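Local coordinates for putative branched-chain amino acid ABC transporter, periplasmic branched-chain amino acid-binding protein (Pseudomonas protegens Pf-5, PDB 4RU0) that probably serves as the periplasmic solute-binding component of an ABC transporter, capturing branched-chain amino acids or related small molecules for uptake, at residues A[185-190]-A[211-216]; A[106-111]-A[128-133]. One frame throughout, in Å; residues are numbered along the deposited sequence.

Contact 1 of 2, residues A[185-190]-A[211-216]; sequences TLYHDS and NIQIPV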
loop_
_atom_site.group_PDB
_atom_site.type_symbol
_atom_site.label_atom_id
_atom_site.label_comp_id
_atom_site.label_asym_id
_atom_site.label_seq_id
_atom_site.Cartn_x
_atom_site.Cartn_y
_atom_site.Cartn_z
ATOM N N THR A 185 0.577 20.215 -4.721
ATOM C CA THR A 185 -0.065 18.916 -4.686
ATOM C C THR A 185 -1.301 18.947 -5.577
ATOM O O THR A 185 -2.254 19.698 -5.325
ATOM C CB THR A 185 -0.449 18.495 -3.246
ATOM O OG1 THR A 185 0.736 18.363 -2.455
ATOM C CG2 THR A 185 -1.185 17.162 -3.252
ATOM N N LEU A 186 -1.254 18.149 -6.639
ATOM C CA LEU A 186 -2.371 17.984 -7.555
ATOM C C LEU A 186 -3.134 16.711 -7.195
ATOM O O LEU A 186 -2.650 15.604 -7.447
ATOM C CB LEU A 186 -1.871 17.917 -8.997
ATOM C CG LEU A 186 -2.950 17.958 -10.085
ATOM C CD1 LEU A 186 -3.680 19.282 -10.022
ATOM C CD2 LEU A 186 -2.335 17.755 -11.454
ATOM N N TYR A 187 -4.311 16.856 -6.591
ATOM C CA TYR A 187 -4.992 15.689 -6.031
ATOM C C TYR A 187 -6.400 15.481 -6.570
ATOM O O TYR A 187 -7.173 16.432 -6.741
ATOM C CB TYR A 187 -5.048 15.778 -4.498
ATOM C CG TYR A 187 -5.903 16.904 -3.951
ATOM C CD1 TYR A 187 -7.255 16.707 -3.675
ATOM C CD2 TYR A 187 -5.361 18.163 -3.708
ATOM C CE1 TYR A 187 -8.042 17.733 -3.182
ATOM C CE2 TYR A 187 -6.144 19.199 -3.210
ATOM C CZ TYR A 187 -7.482 18.976 -2.950
ATOM O OH TYR A 187 -8.265 19.991 -2.453
ATOM N N HIS A 188 -6.710 14.217 -6.840
ATOM C CA HIS A 188 -8.060 13.776 -7.146
ATOM C C HIS A 188 -8.973 14.241 -6.029
ATOM O O HIS A 188 -8.706 13.978 -4.863
ATOM C CB HIS A 188 -8.093 12.254 -7.294
ATOM C CG HIS A 188 -9.395 11.714 -7.796
ATOM N ND1 HIS A 188 -10.348 11.177 -6.961
ATOM C CD2 HIS A 188 -9.892 11.609 -9.052
ATOM C CE1 HIS A 188 -11.382 10.770 -7.677
ATOM N NE2 HIS A 188 -11.129 11.027 -8.952
ATOM N N ASP A 189 -10.033 14.963 -6.372
ATOM C CA ASP A 189 -10.911 15.496 -5.340
ATOM C C ASP A 189 -11.761 14.366 -4.761
ATOM O O ASP A 189 -12.861 14.083 -5.230
ATOM C CB ASP A 189 -11.789 16.627 -5.891
ATOM C CG ASP A 189 -12.505 17.400 -4.789
ATOM O OD1 ASP A 189 -11.918 17.575 -3.695
ATOM O OD2 ASP A 189 -13.658 17.835 -5.013
ATOM N N SER A 190 -11.214 13.722 -3.737
ATOM C CA SER A 190 -11.842 12.581 -3.077
ATOM C C SER A 190 -11.185 12.416 -1.713
ATOM O O SER A 190 -10.226 13.123 -1.408
ATOM C CB SER A 190 -11.692 11.308 -3.911
ATOM O OG SER A 190 -10.322 10.984 -4.101
ATOM N N ASN A 211 2.965 25.681 0.435
ATOM C CA ASN A 211 2.085 24.524 0.283
ATOM C C ASN A 211 0.913 24.824 -0.652
ATOM O O ASN A 211 -0.090 25.395 -0.241
ATOM C CB ASN A 211 1.574 24.088 1.658
ATOM C CG ASN A 211 0.578 22.948 1.586
ATOM O OD1 ASN A 211 0.572 22.158 0.636
ATOM N ND2 ASN A 211 -0.268 22.851 2.604
ATOM N N ILE A 212 1.053 24.444 -1.915
ATOM C CA ILE A 212 0.023 24.711 -2.911
ATOM C C ILE A 212 -0.853 23.474 -3.108
ATOM O O ILE A 212 -0.366 22.415 -3.495
ATOM C CB ILE A 212 0.647 25.130 -4.265
ATOM C CG1 ILE A 212 1.531 26.368 -4.088
ATOM C CG2 ILE A 212 -0.434 25.388 -5.310
ATOM C CD1 ILE A 212 2.271 26.770 -5.345
ATOM N N GLN A 213 -2.145 23.618 -2.835
ATOM C CA GLN A 213 -3.094 22.510 -2.934
ATOM C C GLN A 213 -4.073 22.704 -4.094
ATOM O O GLN A 213 -4.858 23.650 -4.104
ATOM C CB GLN A 213 -3.860 22.353 -1.616
ATOM C CG GLN A 213 -3.001 21.873 -0.444
ATOM C CD GLN A 213 -2.458 20.461 -0.646
ATOM O OE1 GLN A 213 -2.970 19.691 -1.457
ATOM N NE2 GLN A 213 -1.413 20.121 0.099
ATOM N N ILE A 214 -4.027 21.807 -5.072
ATOM C CA ILE A 214 -4.834 21.973 -6.284
ATOM C C ILE A 214 -5.716 20.754 -6.563
ATOM O O ILE A 214 -5.221 19.698 -6.959
ATOM C CB ILE A 214 -3.942 22.231 -7.512
ATOM C CG1 ILE A 214 -3.019 23.431 -7.269
ATOM C CG2 ILE A 214 -4.789 22.459 -8.734
ATOM C CD1 ILE A 214 -1.930 23.585 -8.321
ATOM N N PRO A 215 -7.031 20.896 -6.346
ATOM C CA PRO A 215 -7.981 19.792 -6.558
ATOM C C PRO A 215 -8.286 19.523 -8.029
ATOM O O PRO A 215 -8.257 20.440 -8.850
ATOM C CB PRO A 215 -9.240 20.270 -5.831
ATOM C CG PRO A 215 -9.146 21.753 -5.854
ATOM C CD PRO A 215 -7.676 22.078 -5.747
ATOM N N VAL A 216 -8.558 18.261 -8.351
ATOM C CA VAL A 216 -9.027 17.884 -9.678
ATOM C C VAL A 216 -10.339 17.130 -9.553
ATOM O O VAL A 216 -10.386 16.040 -8.974
ATOM C CB VAL A 216 -8.021 17.002 -10.431
ATOM C CG1 VAL A 216 -8.656 16.462 -11.704
ATOM C CG2 VAL A 216 -6.777 17.788 -10.766
HETATM O O HOH W 1 1.894 20.670 -1.607
#
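Thr185 N donates to Ile212 O at 2.7 Å, the first of five backbone hydrogen bonds that join residues 185-189 to the parallel strand 211-216. Ile214 uses both its polar atoms, its N giving to Thr185 O and its O receiving Tyr187 N; Val216 does likewise, its N reaching Tyr187 O while its O accepts Asp189 N. A water links Thr185 OG1 to Asn211 OD1, and that same OD1 receives Gln213 NE2 at 2.9 Å. Gln213 lies alongside Thr185; the bend at chi2 (-65°) brings CD near Thr185, and OE1 sits 3.3 Å from Thr185 CB.

Tyr187 shares this face with Thr185, Gln213 and Pro215. Its chi1 of 66° swings CG, and the ring with it, toward strand 211-216, where Pro215 CA lies over one ring face, 3.8 Å from the centroid, a CH-pi contact. The proline ring adds compact apolar surface, its CB 3.6 Å from Tyr187 CZ and 3.5 Å from OH. An alanine in place of Tyr187 would probably leave Pro215 without its aromatic platform and open a gap beside the Gln213 amide. On the other face Leu186 CD1 fits against Val216 CG2 at 3.5 Å and Ile214 CG2 at 3.6 Å, branched aliphatic groups that pack closely over a sheet.

Asp189 forms a salt bridge with Arg194; His188, near the bound polyether, hydrogen-bonds through ND1 to Ser190 OG and through NE2 to Asp218. Strand 210-216 is outermost in its sheet, with strand 182-188 between it and strand 237-241. Helix 197-207 connects the pair as a beta-alpha-beta unit and packs on the Thr185 and Gln213 face; helix 224-233 packs on the Leu186 and Ile214 face, as in an alpha/beta sandwich.

Contact 2 of 2, residues A[106-111]-A[128-133]; sequences VAVYQP and KIPLIT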
loop_
_atom_site.group_PDB
_atom_site.type_symbol
_atom_site.label_atom_id
_atom_site.label_comp_id
_atom_site.label_asym_id
_atom_site.label_seq_id
_atom_site.Cartn_x
_atom_site.Cartn_y
_atom_site.Cartn_z
ATOM N N VAL A 106 -9.882 -18.280 9.679
ATOM C CA VAL A 106 -9.255 -17.068 9.154
ATOM C C VAL A 106 -8.380 -16.419 10.219
ATOM O O VAL A 106 -8.799 -16.271 11.364
ATOM C CB VAL A 106 -10.318 -16.045 8.671
ATOM C CG1 VAL A 106 -9.673 -14.700 8.322
ATOM C CG2 VAL A 106 -11.101 -16.599 7.490
ATOM N N ALA A 107 -7.164 -16.039 9.847
ATOM C CA ALA A 107 -6.288 -15.326 10.766
ATOM C C ALA A 107 -6.301 -13.827 10.475
ATOM O O ALA A 107 -6.406 -13.009 11.385
ATOM C CB ALA A 107 -4.874 -15.869 10.681
ATOM N N VAL A 108 -6.190 -13.484 9.194
ATOM C CA VAL A 108 -6.180 -12.098 8.746
ATOM C C VAL A 108 -6.989 -11.976 7.464
ATOM O O VAL A 108 -7.123 -12.945 6.712
ATOM C CB VAL A 108 -4.748 -11.580 8.490
ATOM C CG1 VAL A 108 -3.992 -11.406 9.803
ATOM C CG2 VAL A 108 -4.013 -12.526 7.570
ATOM N N TYR A 109 -7.538 -10.790 7.221
ATOM C CA TYR A 109 -8.359 -10.579 6.038
ATOM C C TYR A 109 -7.944 -9.334 5.244
ATOM O O TYR A 109 -7.789 -8.244 5.800
ATOM C CB TYR A 109 -9.834 -10.481 6.429
ATOM C CG TYR A 109 -10.754 -10.503 5.233
ATOM C CD1 TYR A 109 -11.206 -11.706 4.708
ATOM C CD2 TYR A 109 -11.155 -9.323 4.614
ATOM C CE1 TYR A 109 -12.039 -11.735 3.602
ATOM C CE2 TYR A 109 -11.988 -9.343 3.510
ATOM C CZ TYR A 109 -12.427 -10.550 3.009
ATOM O OH TYR A 109 -13.255 -10.579 1.911
ATOM N N GLN A 110 -7.778 -9.512 3.935
ATOM C CA GLN A 110 -7.392 -8.421 3.035
ATOM C C GLN A 110 -8.456 -8.197 1.973
ATOM O O GLN A 110 -8.522 -8.934 0.992
ATOM C CB GLN A 110 -6.050 -8.720 2.368
ATOM C CG GLN A 110 -4.884 -8.780 3.330
ATOM C CD GLN A 110 -3.881 -9.862 2.970
ATOM O OE1 GLN A 110 -4.258 -10.986 2.642
ATOM N NE2 GLN A 110 -2.598 -9.525 3.030
ATOM N N PRO A 111 -9.301 -7.176 2.167
ATOM C CA PRO A 111 -10.409 -6.916 1.238
ATOM C C PRO A 111 -9.951 -6.525 -0.169
ATOM O O PRO A 111 -10.713 -6.708 -1.113
ATOM C CB PRO A 111 -11.170 -5.761 1.908
ATOM C CG PRO A 111 -10.218 -5.165 2.875
ATOM C CD PRO A 111 -9.329 -6.276 3.332
ATOM N N LYS A 128 -13.998 -9.793 15.469
ATOM C CA LYS A 128 -12.592 -9.977 15.833
ATOM C C LYS A 128 -11.769 -10.553 14.672
ATOM O O LYS A 128 -11.054 -11.553 14.819
ATOM C CB LYS A 128 -12.484 -10.854 17.084
ATOM C CG LYS A 128 -13.117 -10.196 18.311
ATOM C CD LYS A 128 -13.054 -11.076 19.546
ATOM C CE LYS A 128 -13.600 -10.342 20.760
ATOM N NZ LYS A 128 -13.595 -11.205 21.972
ATOM N N ILE A 129 -11.879 -9.903 13.517
ATOM C CA ILE A 129 -11.099 -10.270 12.345
ATOM C C ILE A 129 -10.287 -9.076 11.842
ATOM O O ILE A 129 -10.847 -8.057 11.446
ATOM C CB ILE A 129 -11.991 -10.796 11.216
ATOM C CG1 ILE A 129 -12.738 -12.044 11.681
ATOM C CG2 ILE A 129 -11.155 -11.092 9.981
ATOM C CD1 ILE A 129 -13.431 -12.792 10.577
ATOM N N PRO A 130 -8.953 -9.205 11.864
ATOM C CA PRO A 130 -8.074 -8.109 11.455
ATOM C C PRO A 130 -8.222 -7.791 9.974
ATOM O O PRO A 130 -8.104 -8.686 9.140
ATOM C CB PRO A 130 -6.666 -8.645 11.752
ATOM C CG PRO A 130 -6.862 -9.877 12.579
ATOM C CD PRO A 130 -8.201 -10.417 12.214
ATOM N N LEU A 131 -8.503 -6.533 9.659
ATOM C CA LEU A 131 -8.508 -6.088 8.277
ATOM C C LEU A 131 -7.143 -5.529 7.945
ATOM O O LEU A 131 -6.650 -4.638 8.632
ATOM C CB LEU A 131 -9.581 -5.026 8.030
ATOM C CG LEU A 131 -11.046 -5.453 8.117
ATOM C CD1 LEU A 131 -11.956 -4.310 7.660
ATOM C CD2 LEU A 131 -11.330 -6.730 7.334
ATOM N N ILE A 132 -6.527 -6.061 6.899
ATOM C CA ILE A 132 -5.279 -5.510 6.401
ATOM C C ILE A 132 -5.540 -4.723 5.124
ATOM O O ILE A 132 -6.062 -5.261 4.147
ATOM C CB ILE A 132 -4.238 -6.607 6.122
ATOM C CG1 ILE A 132 -3.848 -7.321 7.417
ATOM C CG2 ILE A 132 -3.015 -6.019 5.459
ATOM C CD1 ILE A 132 -2.968 -8.542 7.195
ATOM N N THR A 133 -5.171 -3.452 5.146
ATOM C CA THR A 133 -5.134 -2.621 3.944
ATOM C C THR A 133 -3.735 -2.066 3.747
ATOM O O THR A 133 -3.333 -1.131 4.397
ATOM C CB THR A 133 -6.154 -1.463 4.000
ATOM O OG1 THR A 133 -5.882 -0.617 5.112
ATOM C CG2 THR A 133 -7.535 -1.978 4.134
#
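Ile132 is the bump that fills the hollow between Val108 and Gln110. With its chain extended (CD1 anti to CA, chi2 172°), CD1 comes within 3.8 Å of Val108 CB, while Ile132 CB rests 3.6 Å and CG2 4.0 Å from Gln110 CG; a beta-branched chain thus fills both parts of the groove. Gln110 runs side by side with Ile132 and lends its aliphatic stem to the packing. Beyond them, Pro130 brings CD to 3.3 Å from Ala107 O, and its CG borders Val108 CG1.

Tyr109 and Leu131 make a second fit, lying alongside each other and pointing the same way, with Leu131 CD2 3.8 Å from Tyr109 CD2. Ile129 CG2 closes on Tyr109 CB and also meets Val106 CG1. At the far end, Pro111 CD settles against Ile132 O.

Two backbone hydrogen bonds hold this shape in register: Tyr109 N to Pro130 O at 2.9 Å, and Ile132 N to Tyr109 O at 2.8 Å. Pro130, which has no N-H, still contributes through its carbonyl.

Joined through helix 114-126, the segments resemble a beta-alpha-beta unit, though 106-111 is not regular strand and the bridge is single. That helix packs on Leu131 and Pro111, while helix 355-363 meets Val108 and Pro130. Strand 34-40 touches Tyr109 and Gln110, and backbone bonds from Leu131 and Thr133 lead to Phe151 in the parallel strand 150-151.

How the contacts relate
Contact 2 closes before contact 1 opens along the chain, and the two lie on opposite sides of its centre, with centres 31 Å apart and nearest atoms about 15 Å apart. They share no sheet: 131-132 pairs with 150-151, whereas 182-188 and 210-216 belong to the seven-stranded mixed sheet. Both, however, bring together segments separated by mostly helical chain. This arrangement is consistent with the two alpha/beta lobes of a periplasmic binding protein. The side chains of His188 and Thr133 come to about 5 and 7 Å from the bound polyether, so the contacts approach the ligand region from different sides, consistent with a cleft between two lobes.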